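Local atomic coordinates of putative hydrolase (Shewanella frigidimarina, PDB entry 3LHO), a protein that probably acts as an iron(II)-dependent dioxygenase of the 2-oxoadipate dioxygenase/decarboxylase family, with nickel occupying the metal site in this crystal. Residues A[8-13]-A[90-95]; A[16-19]-A[24-27]; A[141-146]-A[220-225]. One frame throughout, in Å; residues are numbered along the deposited sequence. Where two conformers were deposited one is given.

Contact 1: residues A[8-13]-A[90-95]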
# COMPACT_ATOMS: atom_id res chain seq x y z
N ALA A 8 0.40 -4.07 -17.43
CA ALA A 8 0.34 -2.64 -17.66
C ALA A 8 -0.13 -1.86 -16.42
O ALA A 8 0.38 -0.78 -16.15
CB ALA A 8 -0.57 -2.33 -18.86
N LEU A 9 -1.09 -2.41 -15.67
CA LEU A 9 -1.60 -1.74 -14.47
C LEU A 9 -0.53 -1.60 -13.40
O LEU A 9 -0.29 -0.51 -12.89
CB LEU A 9 -2.84 -2.47 -13.90
CG LEU A 9 -3.46 -1.97 -12.60
CD1 LEU A 9 -3.76 -0.46 -12.66
CD2 LEU A 9 -4.71 -2.75 -12.28
N PHE A 10 0.13 -2.71 -13.07
CA PHE A 10 1.23 -2.65 -12.13
C PHE A 10 2.44 -1.84 -12.60
O PHE A 10 3.02 -1.13 -11.79
CB PHE A 10 1.61 -4.06 -11.68
CG PHE A 10 0.57 -4.70 -10.81
CD1 PHE A 10 0.30 -4.19 -9.57
CD2 PHE A 10 -0.18 -5.79 -11.26
CE1 PHE A 10 -0.67 -4.77 -8.76
CE2 PHE A 10 -1.12 -6.39 -10.45
CZ PHE A 10 -1.38 -5.88 -9.21
N ALA A 11 2.76 -1.88 -13.90
CA ALA A 11 3.80 -1.00 -14.44
C ALA A 11 3.46 0.46 -14.12
O ALA A 11 4.32 1.20 -13.67
CB ALA A 11 4.01 -1.18 -15.98
N ALA A 12 2.23 0.88 -14.37
CA ALA A 12 1.82 2.26 -14.20
C ALA A 12 1.76 2.63 -12.72
O ALA A 12 2.19 3.74 -12.31
CB ALA A 12 0.46 2.50 -14.91
N LEU A 13 1.30 1.70 -11.89
CA LEU A 13 1.27 1.93 -10.47
C LEU A 13 2.68 2.09 -9.88
O LEU A 13 2.92 2.94 -9.02
CB LEU A 13 0.53 0.79 -9.74
CG LEU A 13 0.10 0.99 -8.30
CD1 LEU A 13 -1.11 1.97 -8.13
CD2 LEU A 13 -0.24 -0.37 -7.65
N LYS A 90 2.78 -15.24 -10.42
CA LYS A 90 3.74 -14.14 -10.53
C LYS A 90 3.15 -12.78 -10.15
O LYS A 90 3.89 -11.84 -9.87
CB LYS A 90 4.28 -14.01 -11.95
CG LYS A 90 5.15 -15.19 -12.41
CD LYS A 90 5.89 -14.85 -13.72
CE LYS A 90 6.68 -16.04 -14.28
NZ LYS A 90 5.82 -17.05 -15.00
N GLN A 91 1.82 -12.66 -10.21
CA GLN A 91 1.17 -11.39 -9.98
C GLN A 91 1.02 -11.16 -8.49
O GLN A 91 0.86 -12.10 -7.71
CB GLN A 91 -0.17 -11.30 -10.73
CG GLN A 91 -0.07 -11.40 -12.27
CD GLN A 91 0.75 -10.30 -12.87
OE1 GLN A 91 0.93 -9.23 -12.28
NE2 GLN A 91 1.28 -10.55 -14.04
N PRO A 92 1.15 -9.91 -8.06
CA PRO A 92 1.04 -9.65 -6.65
C PRO A 92 -0.37 -9.89 -6.10
O PRO A 92 -1.36 -9.70 -6.80
CB PRO A 92 1.41 -8.16 -6.55
CG PRO A 92 1.22 -7.60 -7.90
CD PRO A 92 1.53 -8.71 -8.83
N LYS A 93 -0.49 -10.26 -4.83
CA LYS A 93 -1.72 -10.09 -4.16
C LYS A 93 -2.01 -8.61 -4.02
O LYS A 93 -1.11 -7.80 -3.94
CB LYS A 93 -1.70 -10.71 -2.73
CG LYS A 93 -1.38 -12.19 -2.70
CD LYS A 93 -1.35 -12.65 -1.24
CE LYS A 93 -0.60 -13.92 -1.07
NZ LYS A 93 0.85 -13.65 -1.21
N VAL A 94 -3.29 -8.28 -3.94
CA VAL A 94 -3.77 -6.93 -3.81
C VAL A 94 -4.55 -6.78 -2.50
O VAL A 94 -5.56 -7.43 -2.26
CB VAL A 94 -4.61 -6.51 -5.05
CG1 VAL A 94 -5.25 -5.11 -4.81
CG2 VAL A 94 -3.73 -6.57 -6.30
N PHE A 95 -4.01 -5.95 -1.63
CA PHE A 95 -4.58 -5.69 -0.34
C PHE A 95 -5.21 -4.29 -0.39
O PHE A 95 -4.51 -3.30 -0.71
CB PHE A 95 -3.48 -5.73 0.70
CG PHE A 95 -3.98 -5.61 2.10
CD1 PHE A 95 -4.49 -6.71 2.78
CD2 PHE A 95 -3.93 -4.35 2.74
CE1 PHE A 95 -4.97 -6.59 4.11
CE2 PHE A 95 -4.39 -4.20 4.04
CZ PHE A 95 -4.92 -5.34 4.75
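The ring of Phe10, on helix 6-20, lies flat under Pro92 where the chain enters strand 93-99. In this protein of the glyoxalase clan, that strand closes the βαβββ module formed by 39-47, 54-62, 67-74, 79-85 and 93-99, so the contact ties the N-terminal helix to the module's last strand. The two side chains come from opposite directions. Pro92 CG stands over one face of the Phe10 ring, 3.5 Å from its centroid and 18° off the ring normal, a clear CH-pi contact displaced a little toward the CZ end. Val94 is placed differently: its CG2 methyl meets the rim near the ring plane, 3.8 Å from Phe10 CZ. With chi1 at -70°, Phe10 CG lies beside its own backbone N, anti to the carbonyl carbon, and the ring extends from the helix into the angle between proline and valine. Tyr66, Ile42 and Phe61 add further apolar contacts to it. With an alanine here the face that meets Pro92 CG is gone, and a gap would probably open beside the proline and leave Val94 CG2 with one neighbour fewer. Lys93, between the two, turns the other way; its NZ forms a salt bridge with Asp40, and its side chain touches the nickel ligand His41. Gln91 bends at chi2 and brings its amide back toward the helix, the amide and ring planes 16° apart. NE2 is hydrogen-bonded to Asn7 OD1, while Gln91 OE1 sits obliquely 3.8 Å from Phe10 CD2.

Contact 2: residues A[16-19]-A[24-27]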
# COMPACT_ATOMS: atom_id res chain seq x y z
N ASP A 16 4.40 5.47 -10.80
CA ASP A 16 3.88 6.49 -9.92
C ASP A 16 4.44 6.39 -8.51
O ASP A 16 4.84 7.41 -7.93
CB ASP A 16 2.37 6.50 -9.90
CG ASP A 16 1.85 7.50 -8.93
OD1 ASP A 16 1.89 8.68 -9.22
OD2 ASP A 16 1.49 7.13 -7.80
N TYR A 17 4.46 5.18 -7.97
CA TYR A 17 4.99 4.89 -6.64
C TYR A 17 6.45 5.28 -6.42
O TYR A 17 6.78 5.82 -5.35
CB TYR A 17 4.83 3.39 -6.41
CG TYR A 17 5.47 2.78 -5.15
CD1 TYR A 17 4.95 3.04 -3.89
CD2 TYR A 17 6.51 1.87 -5.28
CE1 TYR A 17 5.48 2.44 -2.74
CE2 TYR A 17 7.06 1.24 -4.14
CZ TYR A 17 6.56 1.53 -2.88
OH TYR A 17 7.08 0.88 -1.79
N ILE A 18 7.31 4.99 -7.40
CA ILE A 18 8.74 5.29 -7.26
C ILE A 18 9.03 6.79 -7.28
O ILE A 18 10.05 7.22 -6.77
CB ILE A 18 9.67 4.54 -8.30
CG1 ILE A 18 9.37 4.94 -9.75
CG2 ILE A 18 9.62 3.02 -8.10
CD1 ILE A 18 10.38 4.32 -10.78
N LYS A 19 8.12 7.60 -7.82
CA LYS A 19 8.23 9.03 -7.71
C LYS A 19 8.18 9.48 -6.27
O LYS A 19 8.86 10.42 -5.91
CB LYS A 19 7.15 9.76 -8.52
CG LYS A 19 7.21 9.52 -10.00
CD LYS A 19 6.00 10.18 -10.68
CE LYS A 19 5.95 9.87 -12.15
NZ LYS A 19 4.71 10.45 -12.73
N ALA A 24 12.66 2.52 -3.32
CA ALA A 24 12.12 1.36 -3.98
C ALA A 24 12.78 1.20 -5.35
O ALA A 24 13.15 0.10 -5.75
CB ALA A 24 10.55 1.45 -4.08
N ALA A 25 12.96 2.29 -6.07
CA ALA A 25 13.59 2.13 -7.39
C ALA A 25 15.00 1.56 -7.21
O ALA A 25 15.43 0.63 -7.94
CB ALA A 25 13.59 3.46 -8.20
N LYS A 26 15.71 2.06 -6.21
CA LYS A 26 17.11 1.63 -6.01
C LYS A 26 17.20 0.18 -5.52
O LYS A 26 18.01 -0.59 -6.02
CB LYS A 26 17.84 2.57 -5.04
CG LYS A 26 17.99 3.99 -5.56
CD LYS A 26 18.75 4.85 -4.56
CE LYS A 26 18.89 6.30 -4.99
NZ LYS A 26 19.44 7.14 -3.89
N ILE A 27 16.39 -0.17 -4.53
CA ILE A 27 16.40 -1.53 -3.99
C ILE A 27 15.93 -2.55 -5.06
O ILE A 27 16.48 -3.63 -5.14
CB ILE A 27 15.61 -1.61 -2.68
CG1 ILE A 27 16.32 -0.74 -1.62
CG2 ILE A 27 15.44 -3.09 -2.21
CD1 ILE A 27 15.52 -0.46 -0.37
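Tyr17 OH donates a hydrogen bond to the backbone O of Phe233, and with its far end tied there the ring passes beside Ala24 of the next helix. Its CE2 comes 3.5 Å from Ala24 CB; CZ and OH stand farther from the same methyl, so one corner of the ring does most of the touching. The approach is oblique. The CB of Tyr17 does not aim at segment 24-27. It is the length of the side chain, with CG anti to the backbone N (chi1 172°), that carries the outer half of the ring across. Phe166 meets this ring with the planes at about 40°, and Tyr234 also touches it, so the tyrosine is buried among aromatic groups while its hydroxyl is satisfied.

Ile18 makes the second half of the contact, and its CB does point at the other helix. Its CG2 branch, beside the backbone N, is the one that reaches over: it lies 4.0 Å from Ala25 CB and equally far from Ala25 N, and the CB atoms of the two residues are themselves only 4.1 Å apart. Ala24 CB is a looser neighbour of the same methyl. The short link and the small alanine side chains together allow the backbones to come close, with 5.8 Å between Ile18 CA and Ala25 CA. At the break between the helices, the backbone O of Tyr17 is hydrogen-bonded to Thr21 OG1. Here two consecutive helices, 6-20 and 22-32, turn a sharp corner at a very short link and pack with Tyr17 and Ile18 of the first against the alanines of the second, beside strands 165-169 and 235-239, which start with the nickel ligands His165 and Glu235.

Contact 3: residues A[141-146]-A[220-225]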
# COMPACT_ATOMS: atom_id res chain seq x y z
N ALA A 141 -4.32 22.88 8.42
CA ALA A 141 -5.12 22.66 9.64
C ALA A 141 -5.98 21.42 9.48
O ALA A 141 -6.20 20.67 10.46
CB ALA A 141 -6.02 23.90 9.95
N THR A 142 -6.47 21.20 8.26
CA THR A 142 -7.27 19.98 7.96
C THR A 142 -6.41 18.73 8.07
O THR A 142 -6.80 17.76 8.73
CB THR A 142 -7.95 20.08 6.58
OG1 THR A 142 -8.88 21.17 6.61
CG2 THR A 142 -8.72 18.79 6.25
N TYR A 143 -5.24 18.76 7.44
CA TYR A 143 -4.27 17.71 7.59
C TYR A 143 -3.97 17.39 9.04
O TYR A 143 -4.00 16.23 9.42
CB TYR A 143 -2.98 18.05 6.86
CG TYR A 143 -1.91 17.02 7.02
CD1 TYR A 143 -1.98 15.81 6.36
CD2 TYR A 143 -0.78 17.26 7.80
CE1 TYR A 143 -0.96 14.84 6.48
CE2 TYR A 143 0.24 16.29 7.95
CZ TYR A 143 0.14 15.08 7.27
OH TYR A 143 1.13 14.11 7.41
N GLN A 144 -3.72 18.42 9.87
CA GLN A 144 -3.43 18.19 11.30
C GLN A 144 -4.58 17.60 12.09
O GLN A 144 -4.35 16.77 12.98
CB GLN A 144 -3.04 19.51 12.01
CG GLN A 144 -1.65 19.99 11.64
CD GLN A 144 -0.57 19.06 12.17
OE1 GLN A 144 -0.73 18.44 13.23
NE2 GLN A 144 0.53 18.93 11.41
N ALA A 145 -5.80 18.05 11.80
CA ALA A 145 -7.01 17.55 12.48
C ALA A 145 -7.17 16.05 12.19
O ALA A 145 -7.45 15.28 13.07
CB ALA A 145 -8.28 18.34 12.05
N LEU A 146 -6.96 15.66 10.93
CA LEU A 146 -7.02 14.24 10.56
C LEU A 146 -5.91 13.47 11.27
O LEU A 146 -6.16 12.41 11.90
CB LEU A 146 -6.91 14.06 9.03
CG LEU A 146 -8.24 13.98 8.25
CD1 LEU A 146 -9.13 15.24 8.41
CD2 LEU A 146 -7.95 13.72 6.77
N VAL A 220 4.27 17.97 -0.02
CA VAL A 220 2.86 18.08 -0.33
C VAL A 220 2.49 19.56 -0.42
O VAL A 220 2.85 20.37 0.46
CB VAL A 220 2.03 17.33 0.75
CG1 VAL A 220 0.53 17.70 0.68
CG2 VAL A 220 2.25 15.85 0.52
N ASN A 221 1.79 19.91 -1.49
CA ASN A 221 1.40 21.28 -1.75
C ASN A 221 0.01 21.57 -1.20
O ASN A 221 -0.99 21.48 -1.88
CB ASN A 221 1.53 21.61 -3.23
CG ASN A 221 2.92 21.33 -3.77
OD1 ASN A 221 3.10 20.44 -4.59
ND2 ASN A 221 3.92 22.02 -3.25
N PHE A 222 -0.03 21.87 0.08
CA PHE A 222 -1.25 22.27 0.74
C PHE A 222 -1.65 23.64 0.20
O PHE A 222 -0.82 24.38 -0.40
CB PHE A 222 -1.08 22.29 2.27
CG PHE A 222 -0.90 20.91 2.88
CD1 PHE A 222 -1.95 20.03 2.97
CD2 PHE A 222 0.34 20.51 3.37
CE1 PHE A 222 -1.79 18.76 3.49
CE2 PHE A 222 0.51 19.26 3.90
CZ PHE A 222 -0.56 18.36 3.96
N THR A 223 -2.91 23.99 0.39
CA THR A 223 -3.40 25.29 -0.04
C THR A 223 -2.62 26.42 0.62
O THR A 223 -2.36 27.41 -0.02
CB THR A 223 -4.94 25.44 0.17
OG1 THR A 223 -5.29 25.25 1.54
CG2 THR A 223 -5.67 24.39 -0.65
N ASP A 224 -2.20 26.26 1.87
CA ASP A 224 -1.50 27.33 2.55
C ASP A 224 -0.06 26.99 2.93
O ASP A 224 0.46 27.57 3.86
CB ASP A 224 -2.30 27.77 3.80
CG ASP A 224 -2.68 26.62 4.71
OD1 ASP A 224 -2.37 25.45 4.42
OD2 ASP A 224 -3.41 26.87 5.70
N GLY A 225 0.58 26.06 2.23
CA GLY A 225 1.96 25.68 2.56
C GLY A 225 2.47 24.47 1.79
O GLY A 225 1.69 23.68 1.27
O HOH W 1 -4.34 25.68 7.75
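Tyr143 of helix 140-149 meets Phe222 from its first side-chain atom onward. Its CB lies 3.6 Å from Phe222 CE1. One bond farther, Tyr143 CG is 3.6 Å from Phe222 CZ, which stands over one face of the tyrosine ring, offset to the CG side. CD1 follows at 3.8 Å from the same CZ, and CD2 lies slightly farther off. Beyond this the tyrosine leaves the phenylalanine: its side chain also packs on Ala154 and Ala158 of helix 151-159 and on Ile229. The two ring planes make 47°, an oblique pairing with centroids 5.2 Å apart. Phe222 is steadied from its own strand, with Val220 CG1 over a face of its ring.

A polar bridge joins the ends of the two segments. A water accepts from Ala141 N at 2.9 Å and donates to Asp224 OD2, while Asp224 OD1 takes the N-H of Lys140. The carboxylate thus faces the first turn of helix 140-149, where the helix dipole would probably favour its negative charge. Phe222 to Gly225 form a type I turn, and the whole is a tight β-hairpin, strands 217-222 and 225-230, packed against a helix.

How the contacts relate
Contacts 1 and 2 both use helix 6-20, one near its start and the other near its end, their centres 14 Å apart. Contact 1 is the more deeply buried and joins that helix to the main sheet; contact 2 is partly buried and joins it to the very next helix, so one spans a long stretch of sequence and the other a handful of residues. Contact 3 lies farther out, with its centre about 22 Å from that of the chain and across from contact 1, and holds a separate two-stranded sheet. All three are apolar at heart, but only contact 3, toward the surface, adds a water-mediated link between its segments.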